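PDB 5LK6: Alpha/beta hydrolase fold-3 domain protein from Sulfolobus islandicus, which is probably a thermostable carboxylesterase or lipase of the alpha/beta hydrolase fold, cleaving ester bonds by way of a serine nucleophile. Local coordinates for residues 47-52 with 58-63; 131-136 with 166-171; 270-275 with 283-288. All blocks are in the same frame, centred on the assembly; numbering follows the deposited sequence.

Contact 1 (47-52 with 58-63); sequences EDIKIP and INARVY
Ile-58 pairs with Ile-51 through two backbone bonds, Ile-51 N to Ile-58 O at 2.8 Å and Ile-58 N to Ile-51 O at 3.0 Å. Their side chains lie on one face of the sheet with Ile-49, Ala-60 and Val-62; here helix 120-133 packs on Ile-49 and Ile-51, and Phe-139 on Ile-49 and Val-62. Asn-59 is on the other face, where its OD1 takes a weak bond from Lys-50 NZ. The CB of Ala-60 touches Ile-49 CG1 and Ile-51 CD1, both at 4.0 Å. This is an antiparallel beta hairpin at the edge of the central alpha/beta hydrolase sheet; 58-63 also bonds to strand 104-108. Arg-61 lies alongside Asp-48. With CG opposite its backbone N (chi1 171°) and a bend at chi3, it presents NE and NH2 side-on to the carboxylate. NE reaches Asp-48 OD1 at 2.7 Å, almost straight and in the guanidinium plane. NH2 meets the syn lone pair of Asp-48 OD2 at 3.1 Å. NH1 forms salt bridges to Glu-88 and Asp-91. A leucine here would probably leave all three carboxylates without this shared cation. Val-62 N bonds to Glu-47 O at 2.8 Å, and Val-62 CG2 meets Ile-49 CD1 at 4.0 Å.

Contact 2 (131-136 with 166-171); sequences WVYNNL and GKLNLK
Tyr-133 lays one face of its ring against Leu-168. The leucine CG sits above the ring centre, 3.9 Å from the centroid and 11° off the ring normal. This is a CH-pi contact. It joins two connecting parts of the alpha/beta hydrolase fold: the end of helix 120-133, and the loop that leads from helix 152-163 into strand 173-176. Both helices are connections between strands of the central sheet, so the contact ties neighbouring crossovers together at their ends.

With chi1 at 180°, the tyrosine ring swings away from its own backbone N and runs outward toward the loop. Leu-168 runs the opposite way over the ring. Its CD1 lies over the same face, 3.8 Å from Tyr-133 CD2. Leu-168 is buried and also packs on Thr-129 and Asn-130 of the helix. Tyr-133 further touches Val-145 of strand 144-150, and Leu-170 reaches that same valine. Both the loop and the helix end therefore meet strand 144-150 at Val-145.

The helix ends at Tyr-133, and Asn-134 is the first residue to leave helical geometry. Asn-135 folds back over this end. Asn-135 ND2 bonds to Trp-131 O at 2.8 Å, and that oxygen lies close to the plane of the asparagine amide. The same nitrogen lies 3.3 Å above one face of the Trp-131 ring, displaced toward the rim.

At the far end of the tyrosine, the hydroxyl serves as acceptor for a backbone amide of the loop. The N-H of Asn-169 points at Tyr-133 OH almost in a straight line, at 177°, with N and OH 3.2 Å apart.

Contact 3 (270-275 with 283-288); sequences NNVIHG and IEQGRD
The brief strand 272-273, which follows a sharp bend at Asn-270 and Asn-271, lies beside the start of helix 285-302, with Val-272 CA and Gln-285 CA 8.0 Å apart. Side chains bridge this distance.

Val-272 directs its CG1 at the side chain of Gln-285, where it meets CD at 3.6 Å. A bend at chi2 (88°) turns the glutamine amide so that both CD and NE2 come up to this one methyl. Two light apolar contacts lie beside it. Val-272 CG1 is 4.3 Å from Ile-283 CG2, and Ile-273 CG1 is 4.4 Å from Ile-283 CD1.

Water 1 links the polar ends. Asn-271 OD1 lies 2.7 Å from water 1, which probably donates to it, though the water has other acceptors within reach. The water accepts from Gln-285 NE2 at 3.2 Å. That NE2 also bonds to Asp-4.

His-274 follows directly on this strand. Its ND1 bonds to Asp-244 and its ring touches Ser-151, consistent with the Ser-His-Asp triad of this fold. The contact comes just after strand 264-269. Helix 5-12 packs on it through Ile-7, which touches Val-272, Ile-273 and Ile-283. Helix 285-302 leads away from it, and there Asp-288 forms a salt bridge to Arg-299 of the second subunit.

The contacts come in series along the chain. Contacts 1 and 2 are neighbours, their centres 16 Å apart, and they touch directly. Trp-131 packs on Ile-49, Ile-51 and Pro-52, with Ile-51 CG2 at 3.7 Å from Trp-131 CG. Helix 120-133 therefore joins the edge hairpin to the loop before strand 173-176. Contact 3 lies on the other side of the chain's centre, 29 Å from contact 1 and 31 Å from contact 2, centre to centre. It follows strand 264-269, the outermost strand at the other end of the sheet within this chain. The sheet thus spans the distance between the hairpin and the end that faces the second subunit.

Contact 1 (47-52 with 58-63)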
loop_
_atom_site.group_PDB
_atom_site.type_symbol
_atom_site.label_atom_id
_atom_site.label_comp_id
_atom_site.label_asym_id
_atom_site.label_seq_id
_atom_site.Cartn_x
_atom_site.Cartn_y
_atom_site.Cartn_z
ATOM N N GLU A 47 -27.876 -5.549 8.308
ATOM C CA GLU A 47 -29.252 -4.962 8.331
ATOM C C GLU A 47 -29.270 -3.643 7.583
ATOM O O GLU A 47 -28.254 -2.985 7.449
ATOM C CB GLU A 47 -29.845 -4.784 9.747
ATOM C CG GLU A 47 -28.875 -4.220 10.773
ATOM C CD GLU A 47 -29.538 -3.746 12.063
ATOM O OE1 GLU A 47 -30.753 -3.969 12.147
ATOM O OE2 GLU A 47 -28.847 -3.145 12.960
ATOM N N ASP A 48 -30.433 -3.290 7.062
ATOM C CA ASP A 48 -30.665 -1.963 6.524
ATOM C C ASP A 48 -31.285 -1.109 7.605
ATOM O O ASP A 48 -32.061 -1.594 8.352
ATOM C CB ASP A 48 -31.538 -2.036 5.294
ATOM C CG ASP A 48 -30.824 -2.703 4.106
ATOM O OD1 ASP A 48 -29.637 -2.375 3.844
ATOM O OD2 ASP A 48 -31.448 -3.531 3.390
ATOM N N ILE A 49 -30.877 0.146 7.724
ATOM C CA ILE A 49 -31.462 1.058 8.676
ATOM C C ILE A 49 -31.876 2.397 8.023
ATOM O O ILE A 49 -31.754 2.552 6.777
ATOM C CB ILE A 49 -30.548 1.248 9.900
ATOM C CG1 ILE A 49 -29.294 2.058 9.586
ATOM C CG2 ILE A 49 -30.162 -0.093 10.442
ATOM C CD1 ILE A 49 -28.550 2.513 10.817
ATOM N N LYS A 50 -32.422 3.290 8.872
ATOM C CA LYS A 50 -32.987 4.586 8.492
ATOM C C LYS A 50 -32.432 5.591 9.455
ATOM O O LYS A 50 -32.752 5.523 10.625
ATOM C CB LYS A 50 -34.511 4.634 8.673
ATOM C CG LYS A 50 -35.325 3.652 7.869
ATOM C CD LYS A 50 -35.314 3.962 6.399
ATOM C CE LYS A 50 -36.574 3.391 5.764
ATOM N NZ LYS A 50 -36.350 2.939 4.368
ATOM N N ILE A 51 -31.631 6.531 8.974
ATOM C CA ILE A 51 -30.968 7.477 9.839
ATOM C C ILE A 51 -31.759 8.770 9.727
ATOM O O ILE A 51 -32.016 9.214 8.622
ATOM C CB ILE A 51 -29.501 7.675 9.413
ATOM C CG1 ILE A 51 -28.754 6.339 9.528
ATOM C CG2 ILE A 51 -28.842 8.759 10.261
ATOM C CD1 ILE A 51 -27.256 6.480 9.322
ATOM N N PRO A 52 -32.154 9.367 10.864
ATOM C CA PRO A 52 -32.955 10.586 10.832
ATOM C C PRO A 52 -32.123 11.851 10.509
ATOM O O PRO A 52 -31.647 12.561 11.400
ATOM C CB PRO A 52 -33.589 10.617 12.242
ATOM C CG PRO A 52 -32.588 9.983 13.114
ATOM C CD PRO A 52 -31.925 8.915 12.254
ATOM N N ILE A 58 -32.322 8.993 5.681
ATOM C CA ILE A 58 -31.121 8.415 5.029
ATOM C C ILE A 58 -30.929 6.889 5.210
ATOM O O ILE A 58 -30.608 6.413 6.319
ATOM C CB ILE A 58 -29.827 9.117 5.546
ATOM C CG1 ILE A 58 -29.918 10.621 5.392
ATOM C CG2 ILE A 58 -28.614 8.609 4.803
ATOM C CD1 ILE A 58 -29.067 11.331 6.411
ATOM N N ASN A 59 -31.065 6.133 4.125
ATOM C CA ASN A 59 -30.759 4.723 4.184
ATOM C C ASN A 59 -29.279 4.445 4.327
ATOM O O ASN A 59 -28.462 5.131 3.749
ATOM C CB ASN A 59 -31.257 4.018 2.972
ATOM C CG ASN A 59 -32.746 4.037 2.896
ATOM O OD1 ASN A 59 -33.448 4.376 3.860
ATOM N ND2 ASN A 59 -33.243 3.709 1.748
ATOM N N ALA A 60 -28.968 3.454 5.152
ATOM C CA ALA A 60 -27.637 2.968 5.346
ATOM C C ALA A 60 -27.744 1.484 5.461
ATOM O O ALA A 60 -28.768 0.968 5.846
ATOM C CB ALA A 60 -27.072 3.530 6.609
ATOM N N ARG A 61 -26.688 0.787 5.090
ATOM C CA ARG A 61 -26.608 -0.640 5.327
ATOM C C ARG A 61 -25.439 -0.913 6.294
ATOM O O ARG A 61 -24.334 -0.432 6.094
ATOM C CB ARG A 61 -26.455 -1.383 4.024
ATOM C CG ARG A 61 -26.137 -2.856 4.216
ATOM C CD ARG A 61 -26.303 -3.600 2.916
ATOM N NE ARG A 61 -27.680 -3.514 2.463
ATOM C CZ ARG A 61 -28.123 -3.957 1.291
ATOM N NH1 ARG A 61 -27.295 -4.532 0.370
ATOM N NH2 ARG A 61 -29.419 -3.802 1.020
ATOM N N VAL A 62 -25.729 -1.682 7.346
ATOM C CA VAL A 62 -24.779 -2.003 8.412
ATOM C C VAL A 62 -24.260 -3.420 8.242
ATOM O O VAL A 62 -25.021 -4.372 8.148
ATOM C CB VAL A 62 -25.413 -1.844 9.775
ATOM C CG1 VAL A 62 -24.348 -1.857 10.853
ATOM C CG2 VAL A 62 -26.219 -0.542 9.826
ATOM N N TYR A 63 -22.949 -3.531 8.126
ATOM C CA TYR A 63 -22.280 -4.830 8.045
ATOM C C TYR A 63 -21.489 -5.031 9.347
ATOM O O TYR A 63 -20.685 -4.148 9.769
ATOM C CB TYR A 63 -21.310 -4.849 6.873
ATOM C CG TYR A 63 -21.881 -4.489 5.538
ATOM C CD1 TYR A 63 -22.063 -3.149 5.153
ATOM C CD2 TYR A 63 -22.175 -5.462 4.631
ATOM C CE1 TYR A 63 -22.542 -2.817 3.880
ATOM C CE2 TYR A 63 -22.683 -5.155 3.385
ATOM C CZ TYR A 63 -22.859 -3.835 2.999
ATOM O OH TYR A 63 -23.346 -3.591 1.725
#

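Contact 2 (131-136 with 166-171)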
loop_
_atom_site.group_PDB
_atom_site.type_symbol
_atom_site.label_atom_id
_atom_site.label_comp_id
_atom_site.label_asym_id
_atom_site.label_seq_id
_atom_site.Cartn_x
_atom_site.Cartn_y
_atom_site.Cartn_z
ATOM N N TRP A 131 -24.798 11.150 13.415
ATOM C CA TRP A 131 -25.732 10.300 14.083
ATOM C C TRP A 131 -25.116 8.980 14.527
ATOM O O TRP A 131 -25.362 8.547 15.655
ATOM C CB TRP A 131 -26.914 10.016 13.182
ATOM C CG TRP A 131 -27.972 9.214 13.801
ATOM C CD1 TRP A 131 -29.060 9.691 14.532
ATOM C CD2 TRP A 131 -28.111 7.778 13.749
ATOM N NE1 TRP A 131 -29.856 8.632 14.910
ATOM C CE2 TRP A 131 -29.322 7.452 14.449
ATOM C CE3 TRP A 131 -27.372 6.751 13.152
ATOM C CZ2 TRP A 131 -29.797 6.138 14.575
ATOM C CZ3 TRP A 131 -27.832 5.415 13.290
ATOM C CH2 TRP A 131 -29.041 5.130 14.012
ATOM N N VAL A 132 -24.342 8.336 13.643
ATOM C CA VAL A 132 -23.679 7.075 13.989
ATOM C C VAL A 132 -22.741 7.287 15.211
ATOM O O VAL A 132 -22.705 6.481 16.126
ATOM C CB VAL A 132 -22.938 6.472 12.781
ATOM C CG1 VAL A 132 -21.957 5.361 13.206
ATOM C CG2 VAL A 132 -23.929 5.958 11.756
ATOM N N TYR A 133 -22.019 8.390 15.211
ATOM C CA TYR A 133 -21.132 8.749 16.290
ATOM C C TYR A 133 -21.834 8.946 17.642
ATOM O O TYR A 133 -21.218 8.716 18.664
ATOM C CB TYR A 133 -20.434 10.033 15.883
ATOM C CG TYR A 133 -19.451 10.614 16.861
ATOM C CD1 TYR A 133 -18.143 10.238 16.838
ATOM C CD2 TYR A 133 -19.836 11.587 17.789
ATOM C CE1 TYR A 133 -17.233 10.796 17.707
ATOM C CE2 TYR A 133 -18.939 12.150 18.661
ATOM C CZ TYR A 133 -17.645 11.745 18.616
ATOM O OH TYR A 133 -16.705 12.288 19.429
ATOM N N ASN A 134 -23.098 9.399 17.634
ATOM C CA ASN A 134 -23.904 9.639 18.848
ATOM C C ASN A 134 -24.749 8.446 19.220
ATOM O O ASN A 134 -25.588 8.573 20.042
ATOM C CB ASN A 134 -24.856 10.821 18.642
ATOM C CG ASN A 134 -24.128 12.126 18.573
ATOM O OD1 ASN A 134 -23.126 12.347 19.254
ATOM N ND2 ASN A 134 -24.615 13.005 17.753
ATOM N N ASN A 135 -24.552 7.308 18.579
ATOM C CA ASN A 135 -25.341 6.145 18.809
ATOM C C ASN A 135 -24.454 4.910 18.653
ATOM O O ASN A 135 -24.896 3.878 18.101
ATOM C CB ASN A 135 -26.494 6.127 17.818
ATOM C CG ASN A 135 -27.556 7.168 18.143
ATOM O OD1 ASN A 135 -28.353 6.964 19.058
ATOM N ND2 ASN A 135 -27.592 8.296 17.373
ATOM N N LEU A 136 -23.225 4.974 19.174
ATOM C CA LEU A 136 -22.322 3.825 19.022
ATOM C C LEU A 136 -22.868 2.577 19.703
ATOM O O LEU A 136 -22.707 1.472 19.176
ATOM C CB LEU A 136 -20.915 4.155 19.528
ATOM C CG LEU A 136 -20.235 5.211 18.635
ATOM C CD1 LEU A 136 -18.995 5.858 19.277
ATOM C CD2 LEU A 136 -19.932 4.618 17.257
ATOM N N GLY A 166 -13.622 19.984 15.648
ATOM C CA GLY A 166 -14.214 20.541 16.891
ATOM C C GLY A 166 -15.654 20.128 17.239
ATOM O O GLY A 166 -16.312 20.780 18.039
ATOM N N LYS A 167 -16.175 19.101 16.583
ATOM C CA LYS A 167 -17.490 18.562 16.884
ATOM C C LYS A 167 -17.425 17.071 17.116
ATOM O O LYS A 167 -18.181 16.554 17.904
ATOM C CB LYS A 167 -18.461 18.756 15.720
ATOM C CG LYS A 167 -18.862 20.176 15.290
ATOM C CD LYS A 167 -20.367 20.204 14.876
ATOM C CE LYS A 167 -20.746 21.186 13.760
ATOM N NZ LYS A 167 -19.996 22.456 13.906
ATOM N N LEU A 168 -16.571 16.359 16.383
ATOM C CA LEU A 168 -16.514 14.904 16.372
ATOM C C LEU A 168 -15.046 14.510 16.411
ATOM O O LEU A 168 -14.269 15.062 15.643
ATOM C CB LEU A 168 -17.094 14.417 15.043
ATOM C CG LEU A 168 -18.512 13.908 14.942
ATOM C CD1 LEU A 168 -19.484 14.791 15.689
ATOM C CD2 LEU A 168 -18.943 13.783 13.497
ATOM N N ASN A 169 -14.665 13.530 17.233
ATOM C CA ASN A 169 -13.307 12.960 17.155
ATOM C C ASN A 169 -13.344 11.718 16.326
ATOM O O ASN A 169 -13.557 10.634 16.832
ATOM C CB ASN A 169 -12.702 12.706 18.535
ATOM C CG ASN A 169 -12.757 13.957 19.402
ATOM O OD1 ASN A 169 -13.046 13.871 20.591
ATOM N ND2 ASN A 169 -12.537 15.143 18.791
ATOM N N LEU A 170 -13.142 11.902 15.030
ATOM C CA LEU A 170 -13.002 10.783 14.098
ATOM C C LEU A 170 -11.615 10.126 14.289
ATOM O O LEU A 170 -10.612 10.811 14.481
ATOM C CB LEU A 170 -13.232 11.265 12.647
ATOM C CG LEU A 170 -14.641 11.832 12.459
ATOM C CD1 LEU A 170 -14.821 12.518 11.113
ATOM C CD2 LEU A 170 -15.684 10.729 12.698
ATOM N N LYS A 171 -11.552 8.803 14.267
ATOM C CA LYS A 171 -10.248 8.169 14.479
ATOM C C LYS A 171 -9.343 8.356 13.253
ATOM O O LYS A 171 -8.113 8.471 13.412
ATOM C CB LYS A 171 -10.349 6.669 14.825
ATOM C CG LYS A 171 -11.056 6.303 16.122
ATOM C CD LYS A 171 -10.604 7.129 17.317
ATOM C CE LYS A 171 -10.833 6.386 18.636
ATOM N NZ LYS A 171 -10.143 7.108 19.732
#

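Contact 3 (270-275 with 283-288)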
loop_
_atom_site.group_PDB
_atom_site.type_symbol
_atom_site.label_atom_id
_atom_site.label_comp_id
_atom_site.label_asym_id
_atom_site.label_seq_id
_atom_site.Cartn_x
_atom_site.Cartn_y
_atom_site.Cartn_z
ATOM N N ASN A 270 0.640 1.920 -8.499
ATOM C CA ASN A 270 1.114 1.894 -9.892
ATOM C C ASN A 270 0.380 0.962 -10.896
ATOM O O ASN A 270 -0.217 -0.055 -10.513
ATOM C CB ASN A 270 2.579 1.604 -9.914
ATOM C CG ASN A 270 3.370 2.683 -9.209
ATOM O OD1 ASN A 270 3.056 3.873 -9.344
ATOM N ND2 ASN A 270 4.370 2.280 -8.419
ATOM N N ASN A 271 0.443 1.341 -12.172
ATOM C CA ASN A 271 -0.029 0.515 -13.267
ATOM C C ASN A 271 -1.582 0.336 -13.362
ATOM O O ASN A 271 -2.025 -0.476 -14.172
ATOM C CB ASN A 271 0.638 -0.867 -13.223
ATOM C CG ASN A 271 2.114 -0.810 -12.823
ATOM O OD1 ASN A 271 2.543 -1.296 -11.752
ATOM N ND2 ASN A 271 2.892 -0.218 -13.680
ATOM N N VAL A 272 -2.371 1.077 -12.564
ATOM C CA VAL A 272 -3.817 0.896 -12.516
ATOM C C VAL A 272 -4.584 2.183 -12.718
ATOM O O VAL A 272 -4.020 3.310 -12.792
ATOM C CB VAL A 272 -4.307 0.250 -11.195
ATOM C CG1 VAL A 272 -3.640 -1.108 -10.971
ATOM C CG2 VAL A 272 -4.112 1.180 -10.016
ATOM N N ILE A 273 -5.889 2.003 -12.814
ATOM C CA ILE A 273 -6.804 3.057 -13.198
ATOM C C ILE A 273 -7.709 3.445 -12.043
ATOM O O ILE A 273 -7.809 2.766 -11.033
ATOM C CB ILE A 273 -7.667 2.623 -14.376
ATOM C CG1 ILE A 273 -8.338 1.269 -14.133
ATOM C CG2 ILE A 273 -6.809 2.521 -15.620
ATOM C CD1 ILE A 273 -9.572 1.044 -14.963
ATOM N N HIS A 274 -8.336 4.583 -12.203
ATOM C CA HIS A 274 -9.359 5.004 -11.265
ATOM C C HIS A 274 -10.407 3.932 -11.065
ATOM O O HIS A 274 -10.759 3.264 -11.974
ATOM C CB HIS A 274 -10.054 6.242 -11.816
ATOM C CG HIS A 274 -10.855 6.972 -10.798
ATOM N ND1 HIS A 274 -10.283 7.825 -9.880
ATOM C CD2 HIS A 274 -12.179 6.981 -10.554
ATOM C CE1 HIS A 274 -11.225 8.345 -9.128
ATOM N NE2 HIS A 274 -12.386 7.849 -9.517
ATOM N N GLY A 275 -10.926 3.797 -9.865
ATOM C CA GLY A 275 -12.044 2.872 -9.590
ATOM C C GLY A 275 -11.671 1.401 -9.413
ATOM O O GLY A 275 -12.562 0.570 -9.288
ATOM N N ILE A 283 -8.961 -6.981 -11.200
ATOM C CA ILE A 283 -7.773 -6.143 -11.018
ATOM C C ILE A 283 -7.258 -6.489 -9.624
ATOM O O ILE A 283 -7.680 -5.881 -8.638
ATOM C CB ILE A 283 -8.165 -4.635 -11.155
ATOM C CG1 ILE A 283 -8.733 -4.362 -12.530
ATOM C CG2 ILE A 283 -6.978 -3.739 -10.938
ATOM C CD1 ILE A 283 -9.091 -2.904 -12.800
ATOM N N GLU A 284 -6.416 -7.513 -9.558
ATOM C CA GLU A 284 -5.874 -8.061 -8.305
ATOM C C GLU A 284 -5.362 -6.955 -7.350
ATOM O O GLU A 284 -5.514 -7.060 -6.141
ATOM C CB GLU A 284 -4.803 -9.190 -8.618
ATOM C CG GLU A 284 -3.792 -9.699 -7.516
ATOM C CD GLU A 284 -4.271 -10.903 -6.632
ATOM O OE1 GLU A 284 -5.446 -11.358 -6.837
ATOM O OE2 GLU A 284 -3.477 -11.402 -5.730
ATOM N N GLN A 285 -4.813 -5.872 -7.872
ATOM C CA GLN A 285 -4.259 -4.831 -7.008
ATOM C C GLN A 285 -5.337 -4.256 -6.093
ATOM O O GLN A 285 -5.046 -3.767 -5.008
ATOM C CB GLN A 285 -3.613 -3.672 -7.806
ATOM C CG GLN A 285 -2.386 -3.976 -8.657
ATOM C CD GLN A 285 -2.730 -4.418 -10.039
ATOM O OE1 GLN A 285 -3.795 -4.957 -10.278
ATOM N NE2 GLN A 285 -1.810 -4.245 -10.958
ATOM N N GLY A 286 -6.572 -4.285 -6.554
ATOM C CA GLY A 286 -7.700 -3.924 -5.724
ATOM C C GLY A 286 -7.806 -4.700 -4.422
ATOM O O GLY A 286 -8.097 -4.112 -3.358
ATOM N N ARG A 287 -7.551 -6.008 -4.505
ATOM C CA ARG A 287 -7.547 -6.875 -3.298
ATOM C C ARG A 287 -6.492 -6.394 -2.323
ATOM O O ARG A 287 -6.708 -6.336 -1.106
ATOM C CB ARG A 287 -7.296 -8.339 -3.656
ATOM C CG ARG A 287 -8.416 -8.987 -4.466
ATOM C CD ARG A 287 -8.022 -10.425 -4.762
ATOM N NE ARG A 287 -8.942 -11.109 -5.673
ATOM C CZ ARG A 287 -10.129 -11.632 -5.315
ATOM N NH1 ARG A 287 -10.597 -11.516 -4.073
ATOM N NH2 ARG A 287 -10.906 -12.225 -6.221
ATOM N N ASP A 288 -5.351 -6.011 -2.884
ATOM C CA ASP A 288 -4.230 -5.514 -2.062
ATOM C C ASP A 288 -4.556 -4.187 -1.418
ATOM O O ASP A 288 -4.242 -3.996 -0.272
ATOM C CB ASP A 288 -2.919 -5.502 -2.848
ATOM C CG ASP A 288 -2.509 -6.904 -3.309
ATOM O OD1 ASP A 288 -2.897 -7.913 -2.671
ATOM O OD2 ASP A 288 -1.773 -6.994 -4.318
HETATM O O HOH W 1 1.046 -2.949 -10.304
#